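Local atomic coordinates of tryptophan--tRNA ligase (Aeropyrum pernix, PDB entry 3A04), a protein that catalyses the ATP-dependent attachment of L-tryptophan to its cognate tRNA, releasing AMP and diphosphate. Residues 77-82 / 107-112. Residues are numbered along the deposited sequence; the frame is centred on the assembly and turned at random.
Sequences FMPSGK and AIADAE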
loop_
_atom_site.group_PDB
_atom_site.type_symbol
_atom_site.label_atom_id
_atom_site.label_comp_id
_atom_site.label_asym_id
_atom_site.label_seq_id
_atom_site.Cartn_x
_atom_site.Cartn_y
_atom_site.Cartn_z
ATOM N N PHE A 77 -8.775 -11.092 -11.528
ATOM C CA PHE A 77 -8.390 -12.530 -11.597
ATOM C C PHE A 77 -7.060 -12.711 -10.873
ATOM O O PHE A 77 -6.086 -11.914 -11.021
ATOM C CB PHE A 77 -8.208 -13.027 -13.047
ATOM C CG PHE A 77 -9.493 -13.078 -13.839
ATOM C CD1 PHE A 77 -9.935 -11.969 -14.513
ATOM C CD2 PHE A 77 -10.296 -14.201 -13.798
ATOM C CE1 PHE A 77 -11.197 -11.938 -15.153
ATOM C CE2 PHE A 77 -11.568 -14.224 -14.559
ATOM C CZ PHE A 77 -11.985 -13.098 -15.176
ATOM N N MET A 78 -7.044 -13.745 -10.072
ATOM C CA MET A 78 -5.864 -14.293 -9.388
ATOM C C MET A 78 -5.088 -15.143 -10.390
ATOM O O MET A 78 -5.657 -16.138 -10.921
ATOM C CB MET A 78 -6.337 -15.153 -8.189
ATOM C CG MET A 78 -5.183 -15.933 -7.453
ATOM S SD MET A 78 -3.769 -14.916 -6.960
ATOM C CE MET A 78 -4.587 -13.869 -5.792
ATOM N N PRO A 79 -3.824 -14.764 -10.704
ATOM C CA PRO A 79 -3.069 -15.543 -11.726
ATOM C C PRO A 79 -2.418 -16.767 -11.118
ATOM O O PRO A 79 -1.218 -16.779 -10.938
ATOM C CB PRO A 79 -2.000 -14.576 -12.199
ATOM C CG PRO A 79 -1.695 -13.697 -10.917
ATOM C CD PRO A 79 -3.106 -13.518 -10.324
ATOM N N SER A 80 -3.228 -17.783 -10.799
ATOM C CA SER A 80 -2.767 -18.969 -10.173
ATOM C C SER A 80 -3.539 -20.107 -10.874
ATOM O O SER A 80 -4.784 -20.007 -10.972
ATOM C CB SER A 80 -3.289 -18.961 -8.731
ATOM O OG SER A 80 -2.702 -20.059 -8.050
ATOM N N GLY A 81 -2.846 -21.181 -11.297
ATOM C CA GLY A 81 -3.562 -22.349 -11.839
ATOM C C GLY A 81 -4.184 -22.092 -13.184
ATOM O O GLY A 81 -3.964 -21.050 -13.807
ATOM N N LYS A 82 -4.986 -23.021 -13.695
ATOM C CA LYS A 82 -5.381 -22.868 -15.083
ATOM C C LYS A 82 -6.762 -22.245 -15.189
ATOM O O LYS A 82 -7.593 -22.376 -14.246
ATOM C CB LYS A 82 -5.346 -24.248 -15.782
ATOM C CG LYS A 82 -3.895 -24.874 -15.803
ATOM C CD LYS A 82 -3.716 -25.946 -16.877
ATOM C CE LYS A 82 -4.269 -27.257 -16.418
ATOM N NZ LYS A 82 -3.608 -28.462 -17.142
ATOM N N ALA A 107 -8.501 -6.532 -13.833
ATOM C CA ALA A 107 -7.335 -6.420 -12.972
ATOM C C ALA A 107 -6.705 -7.817 -12.823
ATOM O O ALA A 107 -7.418 -8.807 -12.599
ATOM C CB ALA A 107 -7.757 -5.908 -11.570
ATOM N N ILE A 108 -5.380 -7.873 -12.932
ATOM C CA ILE A 108 -4.598 -9.019 -12.529
ATOM C C ILE A 108 -4.065 -8.836 -11.140
ATOM O O ILE A 108 -3.234 -7.937 -10.869
ATOM C CB ILE A 108 -3.444 -9.255 -13.542
ATOM C CG1 ILE A 108 -3.980 -9.316 -14.985
ATOM C CG2 ILE A 108 -2.542 -10.428 -13.074
ATOM C CD1 ILE A 108 -4.889 -10.629 -15.362
ATOM N N ALA A 109 -4.507 -9.718 -10.231
ATOM C CA ALA A 109 -4.094 -9.667 -8.818
ATOM C C ALA A 109 -2.742 -10.182 -8.495
ATOM O O ALA A 109 -2.623 -11.024 -7.621
ATOM C CB ALA A 109 -5.231 -10.367 -7.916
ATOM N N ASP A 110 -1.679 -9.692 -9.199
ATOM C CA ASP A 110 -0.342 -10.210 -8.983
ATOM C C ASP A 110 0.304 -9.777 -7.672
ATOM O O ASP A 110 1.183 -10.475 -7.166
ATOM C CB ASP A 110 0.617 -9.816 -10.181
ATOM C CG ASP A 110 0.975 -8.309 -10.195
ATOM O OD1 ASP A 110 0.065 -7.432 -10.059
ATOM O OD2 ASP A 110 2.189 -7.953 -10.433
ATOM N N ALA A 111 -0.131 -8.638 -7.072
ATOM C CA ALA A 111 0.362 -8.258 -5.772
ATOM C C ALA A 111 -0.162 -9.276 -4.690
ATOM O O ALA A 111 0.599 -9.827 -3.854
ATOM C CB ALA A 111 -0.141 -6.777 -5.438
ATOM N N GLU A 112 -1.444 -9.564 -4.757
ATOM C CA GLU A 112 -2.015 -10.562 -3.845
ATOM C C GLU A 112 -1.385 -11.940 -4.072
ATOM O O GLU A 112 -1.081 -12.676 -3.086
ATOM C CB GLU A 112 -3.527 -10.616 -4.008
ATOM C CG GLU A 112 -4.175 -11.517 -2.959
ATOM C CD GLU A 112 -5.716 -11.548 -3.069
ATOM O OE1 GLU A 112 -6.322 -10.665 -3.745
ATOM O OE2 GLU A 112 -6.299 -12.422 -2.392
#
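Phe77 and Ile108 form a parallel bridge at the ends of neighbouring strands 72-77 and 103-108, where Phe77 N donates to Ala107 O (2.9 Å) and Ala109 N returns a nearly straight bond to Phe77 O (2.8 Å, 171° at the hydrogen). Phe77 O also receives a CA-H...O contact from Ile108, and Ala109 CB lies 3.6 Å from Phe77 O. The chains part only after Met78 and Ala109. Pro79, the centre of an inverse gamma turn, lays its CG against CG2 of Ile108 (4.0 Å), while its CD rests near the carbonyl of Ala109. The Phe77 ring, on the same face of the sheet as Ile108, is packed among His87, Thr90 and Val91 of helix 85-99 and Tyr132 and Met136 of helix 121-139. This is the carboxyl edge of the parallel strands in the Rossmann-type catalytic domain of class I synthetases: Pro79 to Lys82 open the 'HIGH' region, and Lys82 N bonds to Ser259 OG of the 'KMSKS' region. Ala109 is the N-cap residue, right before helix 110-115, which carries Glu112. With CG anti to the backbone N (chi1 174°) and bends at both following torsions, the Met78 chain folds back to bring CE 3.7 Å from Glu112 CG. The two side chains cross at about a right angle, CE facing the extended glutamate chain from CB to the carboxylate. An alanine in place of Glu112 would probably leave the Met78 methyl with CB alone of this side chain to touch, and freer to turn. The same CE also meets Ala109 CB at 4.1 Å, and Arg117 packs against the Met78 side chain.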